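Local coordinates for nucleoside phosphorylase, putative (Trypanosoma brucei, PDB 3BJE) that catalyses the reversible phosphorolysis of uridine to uracil and ribose 1-phosphate as a homodimeric uridine phosphorylase, at the interface of chains A and B. Numbering follows the deposited sequence. Chains: chain A/B, Nucleoside phosphorylase, putative.

Contact 1: the interface of chains A and B. Residues chain A 24-25, 33-34, 102, 105-106; chain B 250-251.
B:Tyr251 extends into a cleft of chain A between A:Asn105, A:Glu106, A:Leu24 and A:Pro25, at the dimer interface of this phosphorylase-superfamily enzyme. Its CB sits against the carboxamide of A:Asn105, with A:Asn105 CG 3.5 Å from B:Tyr251 CB. The two side chains run antiparallel, the amide lying nearly parallel to the phenol ring (19° apart). Next along, B:Tyr251 CD2 rests 3.4 Å from A:Asn105 CB. On the other ring edge CE1 approaches A:Leu24 CD1 and A:Pro25 CD more loosely. The phenol B:Tyr251 OH donates to A:Glu106 OE2 at 2.6 Å, meeting this carboxylate oxygen on its anti side. The imidazole A:His34 ND1 donates to A:Glu106 OE2 (2.8 Å) on its syn side, somewhat out of the carboxylate plane, and A:His34 N donates to OE1, so the carboxylate is held across its width. A water joins the phenol OH to A:Pro25 O and A:Leu33 N. B:Phe250, a residue of the ribose 1-phosphate and uracil pockets, has its CG anti to the backbone N (chi1 -173°), bringing one ring face under A:His34, whose CE1 edge points at the ring centre with the planes 78° apart. At its rim, B:Phe250 CZ touches A:Leu33 CD2 at 3.5 Å.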
loop_
_atom_site.group_PDB
_atom_site.type_symbol
_atom_site.label_atom_id
_atom_site.label_comp_id
_atom_site.label_asym_id
_atom_site.label_seq_id
_atom_site.Cartn_x
_atom_site.Cartn_y
_atom_site.Cartn_z
ATOM N N LEU A 24 -17.708 8.899 0.702
ATOM C CA LEU A 24 -17.805 7.579 1.307
ATOM C C LEU A 24 -18.795 6.748 0.502
ATOM O O LEU A 24 -19.977 6.678 0.842
ATOM C CB LEU A 24 -18.247 7.720 2.759
ATOM C CG LEU A 24 -18.319 6.461 3.609
ATOM C CD1 LEU A 24 -16.998 5.705 3.631
ATOM C CD2 LEU A 24 -18.739 6.875 5.010
ATOM N N PRO A 25 -18.314 6.131 -0.589
ATOM C CA PRO A 25 -19.188 5.345 -1.467
ATOM C C PRO A 25 -19.772 4.114 -0.772
ATOM O O PRO A 25 -19.022 3.275 -0.271
ATOM C CB PRO A 25 -18.258 4.936 -2.622
ATOM C CG PRO A 25 -17.080 5.842 -2.528
ATOM C CD PRO A 25 -16.921 6.147 -1.074
ATOM N N LEU A 33 -16.695 0.254 -0.131
ATOM C CA LEU A 33 -16.131 0.102 -1.470
ATOM C C LEU A 33 -15.097 -1.007 -1.631
ATOM O O LEU A 33 -15.085 -1.692 -2.660
ATOM C CB LEU A 33 -15.516 1.422 -1.912
ATOM C CG LEU A 33 -15.038 1.558 -3.340
ATOM C CD1 LEU A 33 -16.169 1.242 -4.334
ATOM C CD2 LEU A 33 -14.524 2.981 -3.554
ATOM N N HIS A 34 -14.229 -1.170 -0.648
ATOM C CA HIS A 34 -13.135 -2.152 -0.725
ATOM C C HIS A 34 -13.401 -3.357 0.149
ATOM O O HIS A 34 -13.324 -4.497 -0.303
ATOM C CB HIS A 34 -11.795 -1.495 -0.338
ATOM C CG HIS A 34 -11.425 -0.347 -1.226
ATOM N ND1 HIS A 34 -11.823 0.949 -0.988
ATOM C CD2 HIS A 34 -10.697 -0.313 -2.368
ATOM C CE1 HIS A 34 -11.387 1.726 -1.970
ATOM N NE2 HIS A 34 -10.683 0.983 -2.807
ATOM N N ILE A 102 -7.550 2.773 4.036
ATOM C CA ILE A 102 -8.788 2.367 3.381
ATOM C C ILE A 102 -9.687 1.575 4.330
ATOM O O ILE A 102 -10.858 1.894 4.547
ATOM C CB ILE A 102 -8.478 1.534 2.136
ATOM C CG1 ILE A 102 -7.930 2.446 1.035
ATOM C CG2 ILE A 102 -9.752 0.808 1.642
ATOM C CD1 ILE A 102 -7.336 1.699 -0.150
ATOM N N ASN A 105 -11.109 3.491 7.487
ATOM C CA ASN A 105 -12.189 4.419 7.117
ATOM C C ASN A 105 -13.500 3.670 6.892
ATOM O O ASN A 105 -14.565 4.123 7.327
ATOM C CB ASN A 105 -11.815 5.189 5.848
ATOM C CG ASN A 105 -11.108 6.481 6.149
ATOM O OD1 ASN A 105 -11.764 7.513 6.292
ATOM N ND2 ASN A 105 -9.781 6.434 6.276
ATOM N N GLU A 106 -13.409 2.515 6.239
ATOM C CA GLU A 106 -14.597 1.748 5.928
ATOM C C GLU A 106 -15.186 1.075 7.170
ATOM O O GLU A 106 -16.405 1.083 7.339
ATOM C CB GLU A 106 -14.325 0.797 4.756
ATOM C CG GLU A 106 -13.981 1.596 3.504
ATOM C CD GLU A 106 -13.750 0.774 2.259
ATOM O OE1 GLU A 106 -13.857 -0.465 2.303
ATOM O OE2 GLU A 106 -13.455 1.383 1.213
ATOM N N PHE B 250 -6.804 6.465 0.286
ATOM C CA PHE B 250 -7.966 6.702 -0.570
ATOM C C PHE B 250 -8.901 7.779 -0.038
ATOM O O PHE B 250 -9.583 8.450 -0.824
ATOM C CB PHE B 250 -8.762 5.409 -0.686
ATOM C CG PHE B 250 -9.901 5.467 -1.670
ATOM C CD1 PHE B 250 -9.685 5.159 -3.008
ATOM C CD2 PHE B 250 -11.193 5.765 -1.249
ATOM C CE1 PHE B 250 -10.737 5.195 -3.910
ATOM C CE2 PHE B 250 -12.240 5.768 -2.126
ATOM C CZ PHE B 250 -12.009 5.480 -3.466
ATOM N N TYR B 251 -8.981 7.909 1.289
ATOM C CA TYR B 251 -10.011 8.758 1.888
ATOM C C TYR B 251 -9.426 10.106 2.258
ATOM O O TYR B 251 -9.234 10.921 1.370
ATOM C CB TYR B 251 -10.703 8.021 3.035
ATOM C CG TYR B 251 -11.577 6.910 2.511
ATOM C CD1 TYR B 251 -12.833 7.192 1.992
ATOM C CD2 TYR B 251 -11.156 5.587 2.526
ATOM C CE1 TYR B 251 -13.662 6.190 1.485
ATOM C CE2 TYR B 251 -11.990 4.572 2.041
ATOM C CZ TYR B 251 -13.236 4.880 1.504
ATOM O OH TYR B 251 -14.050 3.877 0.999
HETATM O O HOH W 1 -16.690 2.814 1.214
#

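Contact 2: the interface of chains A and B. Residues chain A 172, 175-177; chain B 170, 204, 248, 266.
A:Asn172 and A:Tyr176 converge on one backbone carbonyl, B:Met170 O, across the dimer interface of this uridine phosphorylase; the tyrosine belongs to the 3-10 helix 173-177. The phenol A:Tyr176 OH donates to B:Met170 O at 2.6 Å. The carboxamide A:Asn172 ND2 adds a second bond to B:Met170 O at 2.9 Å, with the acceptor in its amide plane. The other end of the amide, A:Asn172 OD1, accepts from B:Ser248 OG (2.8 Å), so hydroxyl donor and carbonyl acceptor together fix which way the amide is turned. A chi1 of 87° puts CG of A:Asn172 between its backbone N and carbonyl carbon, which turns the amide to the partner. At the far end of the 3-10 helix, B:Thr266 clamps the backbone through two groups. Its hydroxyl B:Thr266 OG1 donates to A:Leu175 O at 2.6 Å, while its backbone nitrogen, B:Thr266 N, donates to A:Tyr176 O at 3.0 Å. Outside this polar shell, B:Ile204 packs by separate branches: B:Ile204 CG2 lies 3.6 Å from the phenol oxygen A:Tyr176 OH, and B:Ile204 CD1 lies 3.8 Å from A:Leu175 CB, packing that may steady the phenol.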
loop_
_atom_site.group_PDB
_atom_site.type_symbol
_atom_site.label_atom_id
_atom_site.label_comp_id
_atom_site.label_asym_id
_atom_site.label_seq_id
_atom_site.Cartn_x
_atom_site.Cartn_y
_atom_site.Cartn_z
ATOM N N ASN A 172 4.055 8.047 5.298
ATOM C CA ASN A 172 3.444 9.375 5.451
ATOM C C ASN A 172 1.922 9.392 5.477
ATOM O O ASN A 172 1.307 10.442 5.448
ATOM C CB ASN A 172 3.977 10.393 4.426
ATOM C CG ASN A 172 3.229 10.398 3.100
ATOM O OD1 ASN A 172 2.528 9.441 2.772
ATOM N ND2 ASN A 172 3.413 11.482 2.305
ATOM N N LEU A 175 0.335 11.594 7.954
ATOM C CA LEU A 175 0.565 13.025 7.769
ATOM C C LEU A 175 -0.632 13.757 7.162
ATOM O O LEU A 175 -0.715 14.968 7.278
ATOM C CB LEU A 175 1.825 13.300 6.935
ATOM C CG LEU A 175 3.190 12.899 7.476
ATOM C CD1 LEU A 175 4.287 13.575 6.632
ATOM C CD2 LEU A 175 3.386 13.222 8.942
ATOM N N TYR A 176 -1.560 13.019 6.538
ATOM C CA TYR A 176 -2.780 13.551 5.953
ATOM C C TYR A 176 -3.883 13.656 7.011
ATOM O O TYR A 176 -4.941 14.195 6.727
ATOM C CB TYR A 176 -3.181 12.699 4.736
ATOM C CG TYR A 176 -2.212 13.005 3.644
ATOM C CD1 TYR A 176 -2.382 14.117 2.844
ATOM C CD2 TYR A 176 -1.067 12.271 3.474
ATOM C CE1 TYR A 176 -1.436 14.480 1.881
ATOM C CE2 TYR A 176 -0.119 12.623 2.516
ATOM C CZ TYR A 176 -0.321 13.720 1.711
ATOM O OH TYR A 176 0.629 14.094 0.789
ATOM N N TYR A 177 -3.583 13.203 8.232
ATOM C CA TYR A 177 -4.478 13.269 9.378
ATOM C C TYR A 177 -3.822 14.048 10.524
ATOM O O TYR A 177 -3.939 13.692 11.706
ATOM C CB TYR A 177 -4.843 11.870 9.834
ATOM C CG TYR A 177 -5.651 11.084 8.821
ATOM C CD1 TYR A 177 -7.008 10.888 8.995
ATOM C CD2 TYR A 177 -5.054 10.548 7.683
ATOM C CE1 TYR A 177 -7.754 10.193 8.076
ATOM C CE2 TYR A 177 -5.795 9.852 6.735
ATOM C CZ TYR A 177 -7.159 9.661 6.944
ATOM O OH TYR A 177 -7.936 8.943 6.059
ATOM N N MET B 170 2.327 12.562 -3.707
ATOM C CA MET B 170 1.855 12.971 -2.392
ATOM C C MET B 170 2.182 11.907 -1.323
ATOM O O MET B 170 2.095 12.203 -0.122
ATOM C CB MET B 170 0.366 13.285 -2.379
ATOM C CG MET B 170 -0.074 14.178 -3.507
ATOM S SD MET B 170 -1.791 14.710 -3.453
ATOM C CE MET B 170 -2.586 13.084 -3.707
ATOM N N ILE B 204 3.878 19.028 3.140
ATOM C CA ILE B 204 4.377 17.698 2.832
ATOM C C ILE B 204 5.569 17.802 1.882
ATOM O O ILE B 204 5.546 18.613 0.957
ATOM C CB ILE B 204 3.293 16.861 2.117
ATOM C CG1 ILE B 204 2.013 16.796 2.950
ATOM C CG2 ILE B 204 3.789 15.431 1.832
ATOM C CD1 ILE B 204 2.095 15.919 4.219
ATOM N N SER B 248 -1.182 8.339 -0.640
ATOM C CA SER B 248 -0.784 7.259 0.248
ATOM C C SER B 248 -2.027 6.733 0.998
ATOM O O SER B 248 -1.942 6.272 2.132
ATOM C CB SER B 248 0.307 7.726 1.224
ATOM O OG SER B 248 -0.089 8.942 1.835
ATOM N N THR B 266 -5.373 17.105 7.092
ATOM C CA THR B 266 -4.336 18.110 6.814
ATOM C C THR B 266 -4.712 18.951 5.598
ATOM O O THR B 266 -4.519 20.163 5.593
ATOM C CB THR B 266 -2.989 17.428 6.558
ATOM O OG1 THR B 266 -2.732 16.510 7.626
ATOM C CG2 THR B 266 -1.845 18.422 6.422
#

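Contact 3: the interface of chains A and B. Residues chain A 105, 108, 177, 301, 304-305; chain B 258, 260-261.
From an extended B:Val258 the backbone turns into the 3-10 helix 259-264, which presents B:Arg260 N to A:His108 and sends B:Phe261 into chain A. This is a knob-in-pocket contact of the nucleoside phosphorylase dimer, the pocket being built from helices 97-112 and 295-305 together with A:Tyr177. The amide B:Arg260 N, near the start of its helix, donates to the imidazole A:His108 NE2 at 3.0 Å, almost straight (172° at H) and in the ring plane. Accepting there would favour an imidazole whose proton, if it has just one, is on ND1. A:His108 stretches toward its donor with CG anti to the backbone N (chi1 -177°), and A:Leu305 CD2 lies over one face of the imidazole.

The B:Phe261 ring is sandwiched. A:Tyr177 turns its CE1 edge onto one face, with A:Tyr177 CE1 3.6 Å from B:Phe261 CD1 and the planes 74° apart. A:Leu305 takes the opposite face: its CD2 methyl sits above the ring, while A:Leu305 CD1 reaches the tip atom B:Phe261 CZ at 3.5 Å. In the plane of the ring, the thioether A:Met304 SD abuts the rim 3.7 Å from B:Phe261 CD1. The carboxamide oxygen A:Asn105 OD1 comes to another part of the rim, 3.3 Å from B:Phe261 CD2. Within chain A, A:Asn105 ND2 donates to the phenol A:Tyr177 OH (3.1 Å), which ties two walls of the pocket together.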
loop_
_atom_site.group_PDB
_atom_site.type_symbol
_atom_site.label_atom_id
_atom_site.label_comp_id
_atom_site.label_asym_id
_atom_site.label_seq_id
_atom_site.Cartn_x
_atom_site.Cartn_y
_atom_site.Cartn_z
ATOM N N ASN A 105 -11.109 3.491 7.487
ATOM C CA ASN A 105 -12.189 4.419 7.117
ATOM C C ASN A 105 -13.500 3.670 6.892
ATOM O O ASN A 105 -14.565 4.123 7.327
ATOM C CB ASN A 105 -11.815 5.189 5.848
ATOM C CG ASN A 105 -11.108 6.481 6.149
ATOM O OD1 ASN A 105 -11.764 7.513 6.292
ATOM N ND2 ASN A 105 -9.781 6.434 6.276
ATOM N N HIS A 108 -14.882 2.388 10.147
ATOM C CA HIS A 108 -15.496 3.563 10.795
ATOM C C HIS A 108 -16.897 3.839 10.293
ATOM O O HIS A 108 -17.814 3.987 11.108
ATOM C CB HIS A 108 -14.590 4.788 10.641
ATOM C CG HIS A 108 -15.100 6.012 11.323
ATOM N ND1 HIS A 108 -15.563 5.990 12.619
ATOM C CD2 HIS A 108 -15.227 7.293 10.894
ATOM C CE1 HIS A 108 -15.961 7.207 12.957
ATOM N NE2 HIS A 108 -15.774 8.014 11.927
ATOM N N TYR A 177 -3.583 13.203 8.232
ATOM C CA TYR A 177 -4.478 13.269 9.378
ATOM C C TYR A 177 -3.822 14.048 10.524
ATOM O O TYR A 177 -3.939 13.692 11.706
ATOM C CB TYR A 177 -4.843 11.870 9.834
ATOM C CG TYR A 177 -5.651 11.084 8.821
ATOM C CD1 TYR A 177 -7.008 10.888 8.995
ATOM C CD2 TYR A 177 -5.054 10.548 7.683
ATOM C CE1 TYR A 177 -7.754 10.193 8.076
ATOM C CE2 TYR A 177 -5.795 9.852 6.735
ATOM C CZ TYR A 177 -7.159 9.661 6.944
ATOM O OH TYR A 177 -7.936 8.943 6.059
ATOM N N LEU A 301 -4.432 5.975 13.387
ATOM C CA LEU A 301 -5.795 6.217 12.928
ATOM C C LEU A 301 -6.808 5.612 13.923
ATOM O O LEU A 301 -7.836 6.236 14.181
ATOM C CB LEU A 301 -5.976 5.622 11.546
ATOM C CG LEU A 301 -5.149 6.298 10.433
ATOM C CD1 LEU A 301 -5.350 5.587 9.102
ATOM C CD2 LEU A 301 -5.547 7.758 10.245
ATOM N N MET A 304 -6.954 7.923 16.874
ATOM C CA MET A 304 -7.684 9.121 16.466
ATOM C C MET A 304 -9.200 8.919 16.585
ATOM O O MET A 304 -9.913 9.843 16.996
ATOM C CB MET A 304 -7.284 9.541 15.047
ATOM C CG MET A 304 -8.092 10.704 14.482
ATOM S SD MET A 304 -7.256 11.384 13.050
ATOM C CE MET A 304 -6.067 12.428 13.897
ATOM N N LEU A 305 -9.668 7.720 16.221
ATOM C CA LEU A 305 -11.101 7.382 16.309
ATOM C C LEU A 305 -11.557 6.963 17.708
ATOM O O LEU A 305 -12.755 6.824 17.945
ATOM C CB LEU A 305 -11.459 6.256 15.346
ATOM C CG LEU A 305 -11.312 6.565 13.873
ATOM C CD1 LEU A 305 -11.625 5.306 13.076
ATOM C CD2 LEU A 305 -12.220 7.723 13.503
ATOM N N VAL B 258 -14.664 11.935 5.916
ATOM C CA VAL B 258 -15.339 10.748 6.459
ATOM C C VAL B 258 -15.507 10.829 7.979
ATOM O O VAL B 258 -14.536 10.793 8.712
ATOM C CB VAL B 258 -14.591 9.440 6.103
ATOM C CG1 VAL B 258 -15.367 8.224 6.597
ATOM C CG2 VAL B 258 -14.351 9.357 4.581
ATOM N N ARG B 260 -15.632 10.973 11.752
ATOM C CA ARG B 260 -14.872 11.603 12.815
ATOM C C ARG B 260 -13.454 11.947 12.392
ATOM O O ARG B 260 -12.713 12.561 13.164
ATOM C CB ARG B 260 -14.836 10.692 14.042
ATOM C CG ARG B 260 -16.201 10.359 14.626
ATOM C CD ARG B 260 -16.829 11.545 15.342
ATOM N NE ARG B 260 -18.220 11.275 15.672
ATOM C CZ ARG B 260 -18.931 11.969 16.557
ATOM N NH1 ARG B 260 -18.392 12.995 17.198
ATOM N NH2 ARG B 260 -20.191 11.636 16.796
ATOM N N PHE B 261 -13.062 11.559 11.179
ATOM C CA PHE B 261 -11.755 11.944 10.644
ATOM C C PHE B 261 -11.740 13.347 10.041
ATOM O O PHE B 261 -10.697 14.004 9.968
ATOM C CB PHE B 261 -11.314 10.986 9.531
ATOM C CG PHE B 261 -10.791 9.664 10.004
ATOM C CD1 PHE B 261 -9.783 9.590 10.951
ATOM C CD2 PHE B 261 -11.247 8.486 9.431
ATOM C CE1 PHE B 261 -9.280 8.371 11.339
ATOM C CE2 PHE B 261 -10.740 7.272 9.811
ATOM C CZ PHE B 261 -9.754 7.215 10.780
#

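Contact 4: the interface of chains A and B. Residues chain A 95-96, 98-99; chain B 95-99.
A:Asp98 and B:Asp98 face each other across the two-fold axis, at the calcium site where A:Met95, A:Asp98, A:Asn99 and their chain B twins bind the ion. The packed part is this gathering of oxygens. The carboxylate oxygens A:Asp98 OD1 and B:Asp98 OD1 approach to 3.2 Å, with the two carboxylate planes nearly perpendicular (83° apart). Such closeness would probably be unfavourable for two negative groups without a cation to share. Each aspartate holds its CG between its own backbone N and carbonyl carbon, chi1 60°, a bend that turns the carboxylate toward the axis from the first turn of helix 97-112. The carboxamide oxygen A:Asn99 OD1 closes in beside the backbone carbonyl B:Met95 O at 3.2 Å. Its twin, B:Asn99 OD1, lies the same distance from A:Met95 O, so side chains and main chains of both subunits supply the oxygen cluster.

Farther out the fit relaxes. The bent thioether chains of the methionines reach the partner's asparagine amide with their methyl ends, A:Met95 CE resting 3.6 Å from B:Asn99 ND2. On another side water 2 spans the subunits, linking the carboxylate oxygen A:Asp98 OD2 to the backbone B:Val97 N. By drawing ligands from both subunits, the calcium probably fastens the chains at the symmetry axis, and because A:Met95 and B:Met95 also line the ribose 1-phosphate pockets, the metal may help to shape the active sites.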
loop_
_atom_site.group_PDB
_atom_site.type_symbol
_atom_site.label_atom_id
_atom_site.label_comp_id
_atom_site.label_asym_id
_atom_site.label_seq_id
_atom_site.Cartn_x
_atom_site.Cartn_y
_atom_site.Cartn_z
ATOM N N MET A 95 -1.172 -5.250 1.722
ATOM C CA MET A 95 0.060 -4.690 2.256
ATOM C C MET A 95 0.002 -3.189 2.372
ATOM O O MET A 95 -0.405 -2.515 1.427
ATOM C CB MET A 95 1.233 -5.102 1.372
ATOM C CG MET A 95 1.353 -6.585 1.237
ATOM S SD MET A 95 2.820 -7.123 0.360
ATOM C CE MET A 95 2.340 -6.755 -1.323
ATOM N N GLY A 96 0.400 -2.662 3.526
ATOM C CA GLY A 96 0.666 -1.241 3.654
ATOM C C GLY A 96 -0.297 -0.361 4.435
ATOM O O GLY A 96 -1.461 -0.687 4.638
ATOM N N ASP A 98 -1.391 2.492 3.545
ATOM C CA ASP A 98 -2.399 3.011 2.641
ATOM C C ASP A 98 -3.617 2.099 2.627
ATOM O O ASP A 98 -4.758 2.569 2.675
ATOM C CB ASP A 98 -1.819 3.190 1.235
ATOM C CG ASP A 98 -1.294 1.914 0.625
ATOM O OD1 ASP A 98 -0.721 1.049 1.316
ATOM O OD2 ASP A 98 -1.385 1.780 -0.595
ATOM N N ASN A 99 -3.370 0.792 2.600
ATOM C CA ASN A 99 -4.444 -0.216 2.699
ATOM C C ASN A 99 -5.162 -0.124 4.042
ATOM O O ASN A 99 -6.391 -0.276 4.138
ATOM C CB ASN A 99 -3.881 -1.615 2.489
ATOM C CG ASN A 99 -3.466 -1.870 1.045
ATOM O OD1 ASN A 99 -2.723 -1.079 0.429
ATOM N ND2 ASN A 99 -3.952 -2.982 0.494
ATOM N N MET B 95 -2.910 -2.431 -4.106
ATOM C CA MET B 95 -3.053 -0.981 -3.979
ATOM C C MET B 95 -1.792 -0.354 -3.403
ATOM O O MET B 95 -1.245 -0.840 -2.433
ATOM C CB MET B 95 -4.238 -0.671 -3.073
ATOM C CG MET B 95 -5.504 -1.307 -3.603
ATOM S SD MET B 95 -7.026 -0.834 -2.790
ATOM C CE MET B 95 -6.869 -1.723 -1.259
ATOM N N GLY B 96 -1.341 0.700 -4.053
ATOM C CA GLY B 96 -0.409 1.662 -3.464
ATOM C C GLY B 96 1.006 1.671 -3.994
ATOM O O GLY B 96 1.497 0.705 -4.600
ATOM N N VAL B 97 1.674 2.780 -3.723
ATOM C CA VAL B 97 3.070 2.960 -4.129
ATOM C C VAL B 97 4.058 2.033 -3.397
ATOM O O VAL B 97 5.129 1.694 -3.910
ATOM C CB VAL B 97 3.491 4.424 -3.982
ATOM C CG1 VAL B 97 2.772 5.285 -5.047
ATOM C CG2 VAL B 97 3.188 4.943 -2.584
ATOM N N ASP B 98 3.676 1.631 -2.197
ATOM C CA ASP B 98 4.420 0.627 -1.449
ATOM C C ASP B 98 4.412 -0.708 -2.165
ATOM O O ASP B 98 5.458 -1.362 -2.275
ATOM C CB ASP B 98 3.878 0.487 -0.018
ATOM C CG ASP B 98 2.413 0.060 0.040
ATOM O OD1 ASP B 98 1.613 0.449 -0.824
ATOM O OD2 ASP B 98 2.033 -0.637 1.002
ATOM N N ASN B 99 3.234 -1.095 -2.680
ATOM C CA ASN B 99 3.120 -2.296 -3.492
ATOM C C ASN B 99 3.933 -2.197 -4.775
ATOM O O ASN B 99 4.546 -3.182 -5.205
ATOM C CB ASN B 99 1.653 -2.584 -3.793
ATOM C CG ASN B 99 0.902 -3.050 -2.568
ATOM O OD1 ASN B 99 0.908 -2.382 -1.516
ATOM N ND2 ASN B 99 0.204 -4.181 -2.697
HETATM O O HOH W 2 -0.326 4.449 -1.819
#

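Helix 97-112 of chain A runs through contacts 1, 3 and 4: its first turn serves the metal site, and its later turns face the partner's loops and its 3-10 helix 259-264. Contacts 1 and 3 share A:Asn105, their C-alpha centres about 11 Å apart, while contacts 2 and 3 share A:Tyr177 at about 14 Å. Contact 4 is about 14 Å from contacts 1 and 2 and about 19 Å from contact 3, between corresponding centres. Since the dimer is two-fold symmetric, contacts 1 to 3 recur with the chains exchanged. As B:Phe250, A:Met95 and B:Met95 belong to ligand pockets, dimer assembly may be coupled to the active sites.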